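Local coordinates for pyoverdine biosynthesis protein PvcB (Pseudomonas aeruginosa, PDB 4YLM), which catalyses the iron- and 2-oxoglutarate-dependent oxidation of tyrosine isonitrile in the biosynthesis of paerucumarin, a cyclized isocyano derivative of tyrosine, at residues Pro11-Pro16 with Leu31-Pro36; Phe27-Glu32 with Arg53-Leu58; Met38-Leu43 with Leu58-Phe63; Gln125-Val130 with His244-Asp249. All coordinates share one frame; numbering follows the deposited sequence.

Interaction 1 of 4, residues Pro11-Pro16 with Leu31-Pro36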
loop_
_atom_site.group_PDB
_atom_site.type_symbol
_atom_site.label_atom_id
_atom_site.label_comp_id
_atom_site.label_asym_id
_atom_site.label_seq_id
_atom_site.Cartn_x
_atom_site.Cartn_y
_atom_site.Cartn_z
ATOM N N PRO A 11 7.632 -2.439 10.403
ATOM C CA PRO A 11 8.675 -2.608 11.440
ATOM C C PRO A 11 10.020 -2.021 11.008
ATOM O O PRO A 11 11.003 -2.730 10.723
ATOM C CB PRO A 11 8.742 -4.131 11.622
ATOM C CG PRO A 11 8.425 -4.667 10.221
ATOM C CD PRO A 11 7.389 -3.680 9.639
ATOM N N VAL A 12 10.065 -0.691 10.948
ATOM C CA VAL A 12 11.248 0.029 10.489
ATOM C C VAL A 12 11.335 1.368 11.212
ATOM O O VAL A 12 10.361 1.821 11.772
ATOM C CB VAL A 12 11.169 0.396 8.985
ATOM C CG1 VAL A 12 11.276 -0.822 8.118
ATOM C CG2 VAL A 12 9.871 1.161 8.706
ATOM N N ARG A 13 12.507 1.999 11.193
ATOM C CA ARG A 13 12.627 3.358 11.712
ATOM C C ARG A 13 12.815 4.241 10.501
ATOM O O ARG A 13 13.722 4.001 9.708
ATOM C CB ARG A 13 13.854 3.503 12.623
ATOM C CG ARG A 13 13.675 2.963 14.032
ATOM C CD ARG A 13 15.034 2.817 14.737
ATOM N NE ARG A 13 15.817 1.717 14.167
ATOM C CZ ARG A 13 17.101 1.792 13.823
ATOM N NH1 ARG A 13 17.785 2.923 13.990
ATOM N NH2 ARG A 13 17.702 0.725 13.313
ATOM N N LEU A 14 11.977 5.262 10.366
ATOM C CA LEU A 14 12.065 6.175 9.245
ATOM C C LEU A 14 12.595 7.539 9.675
ATOM O O LEU A 14 12.292 8.030 10.765
ATOM C CB LEU A 14 10.686 6.379 8.618
ATOM C CG LEU A 14 9.943 5.161 8.074
ATOM C CD1 LEU A 14 8.689 5.596 7.340
ATOM C CD2 LEU A 14 10.813 4.355 7.155
ATOM N N SER A 15 13.371 8.172 8.811
ATOM C CA SER A 15 13.699 9.567 9.063
ATOM C C SER A 15 14.103 10.289 7.787
ATOM O O SER A 15 14.405 9.657 6.769
ATOM C CB SER A 15 14.770 9.684 10.160
ATOM O OG SER A 15 15.925 8.972 9.825
ATOM N N PRO A 16 14.080 11.625 7.826
ATOM C CA PRO A 16 14.469 12.409 6.650
ATOM C C PRO A 16 15.881 12.030 6.190
ATOM O O PRO A 16 16.735 11.747 7.019
ATOM C CB PRO A 16 14.473 13.854 7.169
ATOM C CG PRO A 16 13.620 13.839 8.395
ATOM C CD PRO A 16 13.748 12.468 8.991
ATOM N N LEU A 31 15.548 4.603 5.704
ATOM C CA LEU A 31 14.859 3.513 6.406
ATOM C C LEU A 31 15.893 2.663 7.110
ATOM O O LEU A 31 16.922 2.331 6.529
ATOM C CB LEU A 31 14.100 2.622 5.428
ATOM C CG LEU A 31 12.937 3.236 4.645
ATOM C CD1 LEU A 31 13.480 3.963 3.449
ATOM C CD2 LEU A 31 11.979 2.126 4.203
ATOM N N GLU A 32 15.607 2.290 8.351
ATOM C CA GLU A 32 16.520 1.437 9.091
ATOM C C GLU A 32 15.737 0.326 9.769
ATOM O O GLU A 32 14.556 0.488 10.072
ATOM C CB GLU A 32 17.314 2.259 10.113
ATOM C CG GLU A 32 18.136 3.374 9.477
ATOM C CD GLU A 32 18.749 4.288 10.529
ATOM O OE1 GLU A 32 19.928 4.075 10.871
ATOM O OE2 GLU A 32 18.038 5.186 11.044
ATOM N N PRO A 33 16.398 -0.814 10.008
ATOM C CA PRO A 33 15.712 -2.022 10.479
ATOM C C PRO A 33 15.017 -1.861 11.830
ATOM O O PRO A 33 15.547 -1.222 12.735
ATOM C CB PRO A 33 16.845 -3.068 10.554
ATOM C CG PRO A 33 18.139 -2.265 10.556
ATOM C CD PRO A 33 17.837 -1.036 9.766
ATOM N N GLY A 34 13.837 -2.453 11.960
ATOM C CA GLY A 34 13.094 -2.385 13.203
ATOM C C GLY A 34 13.316 -3.593 14.101
ATOM O O GLY A 34 12.801 -3.632 15.218
ATOM N N ARG A 35 14.069 -4.573 13.604
ATOM C CA ARG A 35 14.390 -5.780 14.366
ATOM C C ARG A 35 15.828 -6.182 14.131
ATOM O O ARG A 35 16.355 -6.000 13.038
ATOM C CB ARG A 35 13.500 -6.964 13.956
ATOM C CG ARG A 35 12.011 -6.794 14.250
ATOM C CD ARG A 35 11.249 -8.116 13.966
ATOM N NE ARG A 35 11.225 -8.463 12.542
ATOM C CZ ARG A 35 10.154 -8.320 11.758
ATOM N NH1 ARG A 35 9.027 -7.826 12.257
ATOM N NH2 ARG A 35 10.214 -8.653 10.469
ATOM N N PRO A 36 16.465 -6.778 15.150
ATOM C CA PRO A 36 17.822 -7.295 14.963
ATOM C C PRO A 36 17.887 -8.270 13.790
ATOM O O PRO A 36 17.048 -9.167 13.701
ATOM C CB PRO A 36 18.101 -8.022 16.285
ATOM C CG PRO A 36 17.272 -7.293 17.291
ATOM C CD PRO A 36 15.996 -6.920 16.540
HETATM O O HOH W 1 15.594 6.125 10.182
HETATM O O HOH W 2 17.379 6.036 13.677
#

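Interaction 2 of 4, residues Phe27-Glu32 with Arg53-Leu58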
loop_
_atom_site.group_PDB
_atom_site.type_symbol
_atom_site.label_atom_id
_atom_site.label_comp_id
_atom_site.label_asym_id
_atom_site.label_seq_id
_atom_site.Cartn_x
_atom_site.Cartn_y
_atom_site.Cartn_z
ATOM N N PHE A 27 13.660 15.999 -0.451
ATOM C CA PHE A 27 13.254 14.674 -0.915
ATOM C C PHE A 27 14.089 13.645 -0.189
ATOM O O PHE A 27 14.985 13.997 0.587
ATOM C CB PHE A 27 13.410 14.527 -2.443
ATOM C CG PHE A 27 14.853 14.408 -2.927
ATOM C CD1 PHE A 27 15.670 15.525 -3.009
ATOM C CD2 PHE A 27 15.363 13.183 -3.342
ATOM C CE1 PHE A 27 16.988 15.417 -3.471
ATOM C CE2 PHE A 27 16.671 13.066 -3.813
ATOM C CZ PHE A 27 17.484 14.190 -3.875
ATOM N N GLY A 28 13.803 12.369 -0.430
ATOM C CA GLY A 28 14.635 11.318 0.124
ATOM C C GLY A 28 14.138 10.838 1.475
ATOM O O GLY A 28 13.585 11.606 2.249
ATOM N N LEU A 29 14.354 9.561 1.761
ATOM C CA LEU A 29 13.922 8.980 3.027
ATOM C C LEU A 29 14.928 7.929 3.460
ATOM O O LEU A 29 15.422 7.167 2.635
ATOM C CB LEU A 29 12.528 8.360 2.864
ATOM C CG LEU A 29 11.847 7.791 4.114
ATOM C CD1 LEU A 29 11.423 8.950 5.019
ATOM C CD2 LEU A 29 10.622 6.954 3.715
ATOM N N LEU A 30 15.272 7.917 4.745
ATOM C CA LEU A 30 16.163 6.911 5.291
ATOM C C LEU A 30 15.313 5.879 6.004
ATOM O O LEU A 30 14.467 6.235 6.825
ATOM C CB LEU A 30 17.155 7.524 6.291
ATOM C CG LEU A 30 18.020 6.561 7.121
ATOM C CD1 LEU A 30 18.965 5.716 6.234
ATOM C CD2 LEU A 30 18.831 7.289 8.214
ATOM N N LEU A 31 15.548 4.603 5.704
ATOM C CA LEU A 31 14.859 3.513 6.406
ATOM C C LEU A 31 15.893 2.663 7.110
ATOM O O LEU A 31 16.922 2.331 6.529
ATOM C CB LEU A 31 14.100 2.622 5.428
ATOM C CG LEU A 31 12.937 3.236 4.645
ATOM C CD1 LEU A 31 13.480 3.963 3.449
ATOM C CD2 LEU A 31 11.979 2.126 4.203
ATOM N N GLU A 32 15.607 2.290 8.351
ATOM C CA GLU A 32 16.520 1.437 9.091
ATOM C C GLU A 32 15.737 0.326 9.769
ATOM O O GLU A 32 14.556 0.488 10.072
ATOM C CB GLU A 32 17.314 2.259 10.113
ATOM C CG GLU A 32 18.136 3.374 9.477
ATOM C CD GLU A 32 18.749 4.288 10.529
ATOM O OE1 GLU A 32 19.928 4.075 10.871
ATOM O OE2 GLU A 32 18.038 5.186 11.044
ATOM N N ARG A 53 7.968 6.475 -4.927
ATOM C CA ARG A 53 7.274 7.395 -5.812
ATOM C C ARG A 53 7.033 8.788 -5.208
ATOM O O ARG A 53 6.964 9.776 -5.939
ATOM C CB ARG A 53 5.970 6.774 -6.305
ATOM C CG ARG A 53 6.216 5.751 -7.392
ATOM C CD ARG A 53 4.996 4.879 -7.640
ATOM N NE ARG A 53 5.204 4.026 -8.805
ATOM C CZ ARG A 53 4.679 2.812 -8.933
ATOM N NH1 ARG A 53 3.915 2.316 -7.965
ATOM N NH2 ARG A 53 4.925 2.097 -10.023
ATOM N N SER A 54 6.901 8.869 -3.885
ATOM C CA SER A 54 6.591 10.163 -3.253
ATOM C C SER A 54 7.828 10.835 -2.645
ATOM O O SER A 54 7.928 12.061 -2.621
ATOM C CB SER A 54 5.528 9.983 -2.170
ATOM O OG SER A 54 6.025 9.079 -1.184
ATOM N N HIS A 55 8.769 10.027 -2.161
ATOM C CA HIS A 55 10.002 10.551 -1.594
ATOM C C HIS A 55 11.139 10.558 -2.630
ATOM O O HIS A 55 12.169 11.186 -2.402
ATOM C CB HIS A 55 10.440 9.724 -0.387
ATOM C CG HIS A 55 9.496 9.785 0.780
ATOM N ND1 HIS A 55 9.481 10.836 1.672
ATOM C CD2 HIS A 55 8.569 8.901 1.223
ATOM C CE1 HIS A 55 8.577 10.602 2.607
ATOM N NE2 HIS A 55 8.000 9.440 2.352
ATOM N N HIS A 56 10.955 9.817 -3.728
ATOM C CA HIS A 56 11.883 9.787 -4.883
ATOM C C HIS A 56 13.207 9.058 -4.695
ATOM O O HIS A 56 13.778 8.545 -5.659
ATOM C CB HIS A 56 12.111 11.203 -5.458
ATOM C CG HIS A 56 10.837 11.943 -5.712
ATOM N ND1 HIS A 56 9.822 11.423 -6.488
ATOM C CD2 HIS A 56 10.397 13.150 -5.273
ATOM C CE1 HIS A 56 8.814 12.280 -6.523
ATOM N NE2 HIS A 56 9.136 13.334 -5.793
ATOM N N LEU A 57 13.709 9.010 -3.470
ATOM C CA LEU A 57 14.969 8.329 -3.199
ATOM C C LEU A 57 14.903 7.658 -1.834
ATOM O O LEU A 57 14.749 8.331 -0.816
ATOM C CB LEU A 57 16.149 9.328 -3.233
ATOM C CG LEU A 57 17.558 8.730 -3.108
ATOM C CD1 LEU A 57 17.845 7.736 -4.239
ATOM C CD2 LEU A 57 18.649 9.822 -3.080
ATOM N N LEU A 58 15.000 6.331 -1.803
ATOM C CA LEU A 58 15.006 5.620 -0.531
ATOM C C LEU A 58 16.401 5.080 -0.245
ATOM O O LEU A 58 17.060 4.534 -1.135
ATOM C CB LEU A 58 14.023 4.441 -0.548
ATOM C CG LEU A 58 12.609 4.693 -1.068
ATOM C CD1 LEU A 58 11.766 3.410 -0.914
ATOM C CD2 LEU A 58 11.955 5.850 -0.317
HETATM O O HOH W 3 11.175 13.027 1.549
#

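Interaction 3 of 4, residues Met38-Leu43 with Leu58-Phe63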
loop_
_atom_site.group_PDB
_atom_site.type_symbol
_atom_site.label_atom_id
_atom_site.label_comp_id
_atom_site.label_asym_id
_atom_site.label_seq_id
_atom_site.Cartn_x
_atom_site.Cartn_y
_atom_site.Cartn_z
ATOM N N MET A 38 17.238 -7.901 10.644
ATOM C CA MET A 38 16.232 -7.772 9.585
ATOM C C MET A 38 16.848 -7.656 8.192
ATOM O O MET A 38 17.861 -6.989 7.990
ATOM C CB MET A 38 15.300 -6.597 9.873
ATOM C CG MET A 38 14.262 -6.315 8.786
ATOM S SD MET A 38 13.138 -5.001 9.332
ATOM C CE MET A 38 12.252 -5.820 10.625
ATOM N N HIS A 39 16.229 -8.328 7.230
ATOM C CA HIS A 39 16.714 -8.379 5.852
ATOM C C HIS A 39 15.802 -7.475 5.016
ATOM O O HIS A 39 14.641 -7.308 5.362
ATOM C CB HIS A 39 16.604 -9.837 5.393
ATOM C CG HIS A 39 17.191 -10.118 4.047
ATOM N ND1 HIS A 39 16.568 -9.758 2.872
ATOM C CD2 HIS A 39 18.307 -10.802 3.689
ATOM C CE1 HIS A 39 17.295 -10.172 1.847
ATOM N NE2 HIS A 39 18.353 -10.811 2.316
ATOM N N VAL A 40 16.302 -6.880 3.933
ATOM C CA VAL A 40 15.484 -5.949 3.170
ATOM C C VAL A 40 14.193 -6.599 2.660
ATOM O O VAL A 40 13.179 -5.921 2.494
ATOM C CB VAL A 40 16.223 -5.350 1.952
ATOM C CG1 VAL A 40 17.394 -4.469 2.401
ATOM C CG2 VAL A 40 16.685 -6.449 1.036
ATOM N N GLY A 41 14.240 -7.905 2.407
ATOM C CA GLY A 41 13.114 -8.611 1.811
ATOM C C GLY A 41 11.918 -8.764 2.733
ATOM O O GLY A 41 10.810 -9.063 2.289
ATOM N N GLU A 42 12.140 -8.568 4.025
ATOM C CA GLU A 42 11.054 -8.626 4.998
ATOM C C GLU A 42 10.034 -7.486 4.825
ATOM O O GLU A 42 8.882 -7.624 5.225
ATOM C CB GLU A 42 11.620 -8.684 6.426
ATOM C CG GLU A 42 12.476 -9.942 6.649
ATOM C CD GLU A 42 13.123 -10.022 8.027
ATOM O OE1 GLU A 42 12.414 -9.961 9.045
ATOM O OE2 GLU A 42 14.353 -10.178 8.084
ATOM N N LEU A 43 10.443 -6.380 4.211
ATOM C CA LEU A 43 9.514 -5.274 3.954
ATOM C C LEU A 43 8.743 -5.547 2.660
ATOM O O LEU A 43 9.271 -6.174 1.751
ATOM C CB LEU A 43 10.285 -3.946 3.844
ATOM C CG LEU A 43 11.129 -3.588 5.077
ATOM C CD1 LEU A 43 11.885 -2.275 4.851
ATOM C CD2 LEU A 43 10.223 -3.480 6.300
ATOM N N LEU A 58 15.000 6.331 -1.803
ATOM C CA LEU A 58 15.006 5.620 -0.531
ATOM C C LEU A 58 16.401 5.080 -0.245
ATOM O O LEU A 58 17.060 4.534 -1.135
ATOM C CB LEU A 58 14.023 4.441 -0.548
ATOM C CG LEU A 58 12.609 4.693 -1.068
ATOM C CD1 LEU A 58 11.766 3.410 -0.914
ATOM C CD2 LEU A 58 11.955 5.850 -0.317
ATOM N N LEU A 59 16.838 5.221 1.000
ATOM C CA LEU A 59 18.083 4.619 1.438
ATOM C C LEU A 59 17.729 3.631 2.531
ATOM O O LEU A 59 17.273 4.030 3.592
ATOM C CB LEU A 59 19.046 5.692 1.971
ATOM C CG LEU A 59 20.255 5.200 2.778
ATOM C CD1 LEU A 59 21.080 4.204 1.961
ATOM C CD2 LEU A 59 21.133 6.387 3.272
ATOM N N LEU A 60 17.857 2.339 2.245
ATOM C CA LEU A 60 17.698 1.321 3.280
ATOM C C LEU A 60 19.089 0.979 3.787
ATOM O O LEU A 60 19.923 0.450 3.039
ATOM C CB LEU A 60 17.022 0.062 2.732
ATOM C CG LEU A 60 15.534 0.194 2.384
ATOM C CD1 LEU A 60 15.339 0.987 1.119
ATOM C CD2 LEU A 60 14.924 -1.205 2.235
ATOM N N ARG A 61 19.340 1.277 5.058
ATOM C CA ARG A 61 20.694 1.179 5.602
ATOM C C ARG A 61 20.717 0.368 6.875
ATOM O O ARG A 61 19.912 0.586 7.783
ATOM C CB ARG A 61 21.274 2.589 5.844
ATOM C CG ARG A 61 22.633 2.609 6.560
ATOM C CD ARG A 61 23.335 3.966 6.380
ATOM N NE ARG A 61 23.930 4.109 5.055
ATOM C CZ ARG A 61 24.647 5.159 4.657
ATOM N NH1 ARG A 61 24.842 6.189 5.478
ATOM N NH2 ARG A 61 25.158 5.184 3.433
ATOM N N GLY A 62 21.639 -0.583 6.941
ATOM C CA GLY A 62 21.811 -1.384 8.135
ATOM C C GLY A 62 21.016 -2.682 8.080
ATOM O O GLY A 62 20.932 -3.407 9.074
ATOM N N PHE A 63 20.420 -2.981 6.928
ATOM C CA PHE A 63 19.685 -4.250 6.776
ATOM C C PHE A 63 20.666 -5.335 6.336
ATOM O O PHE A 63 21.677 -5.035 5.710
ATOM C CB PHE A 63 18.582 -4.136 5.707
ATOM C CG PHE A 63 17.427 -3.252 6.105
ATOM C CD1 PHE A 63 16.254 -3.805 6.606
ATOM C CD2 PHE A 63 17.507 -1.876 5.961
ATOM C CE1 PHE A 63 15.183 -2.996 6.975
ATOM C CE2 PHE A 63 16.446 -1.054 6.330
ATOM C CZ PHE A 63 15.279 -1.612 6.839
HETATM O O HOH W 4 19.713 -5.904 10.048
#

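Interaction 4 of 4, residues Gln125-Val130 with His244-Asp249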
loop_
_atom_site.group_PDB
_atom_site.type_symbol
_atom_site.label_atom_id
_atom_site.label_comp_id
_atom_site.label_asym_id
_atom_site.label_seq_id
_atom_site.Cartn_x
_atom_site.Cartn_y
_atom_site.Cartn_z
ATOM N N GLN A 125 15.701 2.724 -10.466
ATOM C CA GLN A 125 16.999 2.074 -10.308
ATOM C C GLN A 125 17.025 1.466 -8.903
ATOM O O GLN A 125 16.661 2.125 -7.933
ATOM C CB GLN A 125 18.144 3.097 -10.429
ATOM C CG GLN A 125 18.170 3.921 -11.718
ATOM C CD GLN A 125 18.834 5.283 -11.515
ATOM O OE1 GLN A 125 18.552 5.981 -10.541
ATOM N NE2 GLN A 125 19.733 5.650 -12.416
ATOM N N VAL A 126 17.421 0.200 -8.797
ATOM C CA VAL A 126 17.663 -0.425 -7.509
ATOM C C VAL A 126 19.166 -0.699 -7.429
ATOM O O VAL A 126 19.713 -1.429 -8.256
ATOM C CB VAL A 126 16.877 -1.741 -7.353
ATOM C CG1 VAL A 126 17.243 -2.436 -6.040
ATOM C CG2 VAL A 126 15.365 -1.459 -7.406
ATOM N N PHE A 127 19.832 -0.085 -6.455
ATOM C CA PHE A 127 21.274 -0.266 -6.271
ATOM C C PHE A 127 21.525 -1.031 -4.983
ATOM O O PHE A 127 21.059 -0.627 -3.927
ATOM C CB PHE A 127 21.993 1.078 -6.114
ATOM C CG PHE A 127 21.979 1.953 -7.334
ATOM C CD1 PHE A 127 22.961 1.833 -8.307
ATOM C CD2 PHE A 127 21.029 2.950 -7.473
ATOM C CE1 PHE A 127 22.972 2.676 -9.427
ATOM C CE2 PHE A 127 21.027 3.788 -8.582
ATOM C CZ PHE A 127 22.009 3.658 -9.557
ATOM N N HIS A 128 22.279 -2.119 -5.059
ATOM C CA HIS A 128 22.751 -2.788 -3.863
ATOM C C HIS A 128 24.260 -2.530 -3.736
ATOM O O HIS A 128 25.012 -2.810 -4.667
ATOM C CB HIS A 128 22.498 -4.282 -3.971
ATOM C CG HIS A 128 23.090 -5.083 -2.849
ATOM N ND1 HIS A 128 23.584 -6.361 -3.027
ATOM C CD2 HIS A 128 23.260 -4.793 -1.538
ATOM C CE1 HIS A 128 24.036 -6.819 -1.872
ATOM N NE2 HIS A 128 23.851 -5.889 -0.952
ATOM N N CYS A 129 24.696 -1.980 -2.610
ATOM C CA CYS A 129 26.132 -1.846 -2.363
ATOM C C CYS A 129 26.667 -3.153 -1.798
ATOM O O CYS A 129 26.417 -3.495 -0.640
ATOM C CB CYS A 129 26.435 -0.697 -1.403
ATOM S SG CYS A 129 28.209 -0.469 -1.080
ATOM N N VAL A 130 27.375 -3.907 -2.628
ATOM C CA VAL A 130 27.923 -5.178 -2.176
ATOM C C VAL A 130 29.013 -4.942 -1.135
ATOM O O VAL A 130 29.087 -5.646 -0.124
ATOM C CB VAL A 130 28.491 -6.001 -3.344
ATOM C CG1 VAL A 130 29.147 -7.279 -2.823
ATOM C CG2 VAL A 130 27.387 -6.322 -4.332
ATOM N N HIS A 244 25.404 10.811 -2.332
ATOM C CA HIS A 244 25.412 9.615 -1.491
ATOM C C HIS A 244 26.780 8.984 -1.283
ATOM O O HIS A 244 27.453 8.604 -2.244
ATOM C CB HIS A 244 24.475 8.532 -2.048
ATOM C CG HIS A 244 24.294 7.377 -1.114
ATOM N ND1 HIS A 244 23.755 7.524 0.146
ATOM C CD2 HIS A 244 24.610 6.066 -1.239
ATOM C CE1 HIS A 244 23.740 6.350 0.755
ATOM N NE2 HIS A 244 24.247 5.450 -0.067
ATOM N N ARG A 245 27.154 8.832 -0.017
ATOM C CA ARG A 245 28.349 8.097 0.374
ATOM C C ARG A 245 27.960 6.647 0.660
ATOM O O ARG A 245 27.314 6.365 1.665
ATOM C CB ARG A 245 28.935 8.737 1.639
ATOM C CG ARG A 245 30.158 8.037 2.224
ATOM C CD ARG A 245 31.438 8.473 1.523
ATOM N NE ARG A 245 31.647 9.919 1.619
ATOM C CZ ARG A 245 32.440 10.618 0.808
ATOM N NH1 ARG A 245 33.100 10.006 -0.170
ATOM N NH2 ARG A 245 32.564 11.930 0.969
ATOM N N TRP A 246 28.351 5.727 -0.215
ATOM C CA TRP A 246 27.944 4.327 -0.082
ATOM C C TRP A 246 28.494 3.620 1.155
ATOM O O TRP A 246 29.655 3.805 1.525
ATOM C CB TRP A 246 28.361 3.544 -1.327
ATOM C CG TRP A 246 27.653 3.990 -2.559
ATOM C CD1 TRP A 246 28.137 4.813 -3.537
ATOM C CD2 TRP A 246 26.317 3.650 -2.941
ATOM N NE1 TRP A 246 27.182 5.001 -4.511
ATOM C CE2 TRP A 246 26.055 4.296 -4.164
ATOM C CE3 TRP A 246 25.313 2.865 -2.362
ATOM C CZ2 TRP A 246 24.835 4.176 -4.825
ATOM C CZ3 TRP A 246 24.098 2.747 -3.023
ATOM C CH2 TRP A 246 23.870 3.402 -4.237
ATOM N N ARG A 247 27.658 2.791 1.782
ATOM C CA ARG A 247 28.128 1.867 2.812
ATOM C C ARG A 247 27.706 0.461 2.439
ATOM O O ARG A 247 26.662 0.258 1.800
ATOM C CB ARG A 247 27.561 2.218 4.187
ATOM C CG ARG A 247 27.735 3.680 4.573
ATOM C CD ARG A 247 28.531 3.810 5.858
ATOM N NE ARG A 247 27.908 4.740 6.804
ATOM C CZ ARG A 247 28.163 6.048 6.854
ATOM N NH1 ARG A 247 29.030 6.600 6.002
ATOM N NH2 ARG A 247 27.547 6.806 7.757
ATOM N N SER A 248 28.513 -0.508 2.855
ATOM C CA SER A 248 28.248 -1.914 2.583
ATOM C C SER A 248 26.808 -2.314 2.930
ATOM O O SER A 248 26.324 -2.077 4.040
ATOM C CB SER A 248 29.252 -2.793 3.345
ATOM O OG SER A 248 30.583 -2.509 2.926
ATOM N N ASP A 249 26.135 -2.910 1.949
ATOM C CA ASP A 249 24.771 -3.424 2.097
ATOM C C ASP A 249 23.669 -2.362 2.086
ATOM O O ASP A 249 22.510 -2.676 2.346
ATOM C CB ASP A 249 24.648 -4.350 3.302
ATOM C CG ASP A 249 25.209 -5.750 3.019
ATOM O OD1 ASP A 249 25.141 -6.230 1.855
ATOM O OD2 ASP A 249 25.732 -6.360 3.968
HETATM O O HOH W 5 27.379 -7.689 0.710
#

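Interaction 1 of 4, residues Pro11-Pro16 with Leu31-Pro36
R13 and E32 form the hydrogen-bonded pair of an antiparallel ladder between strands 12-16 and 29-33: R13 N donates to E32 O (2.8 Å) and E32 N to R13 O (2.9 Å). The same two residues carry the polar side-chain layer. The R13 chain bends at chi3 (-71°), bringing NE round toward the neighbouring strand, and the guanidinium grips P33 O side-on and near its own plane, from NE (3.3 Å) and NH2 (3.0 Å). E32 CB lies over one guanidinium face, offset toward the rim. The ion pair between R13 NH1 and E32 OE2 is long (3.7 Å), with the oxygen well out of the guanidinium plane, so the attraction is probably one of charge only. One water joins E32 OE2 to S15 OG and, weakly, to R13 O; another donates to E32 OE2 and takes a weak bond from R13 NH1. On the other face L14 and L31 lie side by side, tightly packed, with L14 CD2 3.5 Å from L31 CG. Past the paired ends, P11 CB and CG lie near R35 NH1, whose guanidinium is salt-bridged to E42. Beneath the leucine face lies helix 45-55, whose W47 and L48 touch L31, while strand 57-60 flanks strand 29-33.

Interaction 2 of 4, residues Phe27-Glu32 with Arg53-Leu58
L29 places CD2 over one face of the H55 imidazole, a CH-pi contact 4.0 Å from the ring centroid and 22° off the normal, offset toward the rim. CG stands anti to the backbone N (chi1 -175°), and chi2 (71°) then sets the methyls: CD2 nears H55 CD2 and NE2, CD1 nears H55 CE1. L29 and L58 form a parallel bridge with side chains on one sheet face, L29 CB meeting L58 CD2 (4.1 Å); farther along, L31 CD1 rests on L58 CB at the same 4.1 Å. At the opposite end, F27 turns a ring edge to L57, CE2 lying 3.8 Å from L57 CB.

Backbone polar groups close the contact. L29 N donates to L57 O (2.9 Å) and G28 N to H55 O (2.8 Å). H55 O also takes a weak bond from L57 N, so this carbonyl at the end of helix 45-55 is shared by strand and loop. G28 CA, at 3.1 Å, adds a CH...O contact to L57 O. A water in the H55 ring plane bridges ND1 to G28 O, while NE2 bonds D9 O of the third subunit. H56 leaves the helix with positive phi and bonds D255 through ND1.

The contact joins both strands of the beta-alpha-beta unit 29-33, 45-55, 57-60: helix residues L51 and A52 pack on L58, and on another side F143 of strand 141-145 packs on L57.

Interaction 3 of 4, residues Met38-Leu43 with Leu58-Phe63
M38 and F63 make a Met-aromatic contact: the sulfur sits at the edge of the ring, M38 SD 5.0 Å from the F63 ring centroid and 75° off the normal. Its nearest ring atom is F63 CE1, 3.7 Å from M38 SD, and M38 CG lies beside the same edge. The two side chains run alongside each other, pointing the same way; M38 CG is anti to the backbone N (chi1 176°), and the chain stays extended as far as the sulfur.

V40 comes in on F63 at the root of the ring, CG1 reaching F63 CB at 3.5 Å. At the far end L43 crosses F63 at about a right angle, its CD1 4.0 Å from F63 CE1. L60 CD2 completes the apolar cluster, 4.1 Å from V40 CG1 and close to L43 CD1. The loop 38-43 connects strand 29-33 to helix 45-55, whereas F63 follows strand 57-60, so the cluster packs together two connections that leave the C-terminal ends of neighbouring parallel strands. Polar links lie outside it: one water donates both to M38 O and to G62 O. Within the loop, a 3-10 turn at 40-42 is braced by G41 N donating to H39 ND1 (3.0 Å), in the ring plane, and by H39 N donating to E42 OE2 (2.8 Å) from above the carboxylate plane. E42 OE1 is salt-bridged to R35, and the H39 ring meets F66 edge-to-face.

Interaction 4 of 4, residues Gln125-Val130 with His244-Asp249
C129 faces the loop 244-249 with both its side chain and its carbonyl. Its SG, anti to the backbone N, comes within 3.3 Å of R247 O, and its CB packs on the benzo part of the W246 indole, 3.9 Å from CE3. From the backbone, C129 O accepts a short hydrogen bond from D249 N (2.7 Å).

W246 lays its ring tip against the base of F127: CH2 is 3.5 Å from F127 CB, and the side chains cross at about a right angle. The F127 ring and the six-membered ring of W246 meet obliquely, centroids 5.8 Å apart and planes at 56°. H244 CD2 lies over the centre of one indole face, and W246 NE1 bonds to T141 OG1, so the indole is held by polar as well as apolar partners.

D249 lays its carboxylate alongside H128. H128 NE2 donates to the anti lone pair of D249 OD1 at 3.1 Å and 165°, with ring and carboxylate nearly coplanar. OD1 also receives a hydrogen bond from a water that donates to V130 O as well.

The contact thus ties the loop before strand 251-255 to strand 120-131 of the cupin-type sheet, with F127 about 6 Å, side chain to side chain, from the probable iron ligands D114 and H261. Chemically, the nearly straight bond to OD1 helps to fix the H128 ring rotation, with NE2 as donor, and the nearby carboxylate would tend to stabilise a protonated imidazole.

How the interactions relate
Interactions 1, 2 and 3 cluster at one side of the chain, their centres 8 to 13 Å apart, and interaction 4 lies 11 to 17 Å from them. All four reach the same mixed sheet. Interaction 1 adds strand 12-16 to strand 29-33; interaction 2 joins the same strand to 57-60; interaction 3, crossing interaction 2 along the chain, packs together the segments that leave those two strands. Direct ties link the first three, including the R35-E42 salt bridge. Interaction 4, the last in the chain, touches interaction 3 through R61 NH2 and R245 O. Together they connect the N-terminal beta-alpha-beta unit to the part of the sheet beside the probable iron site.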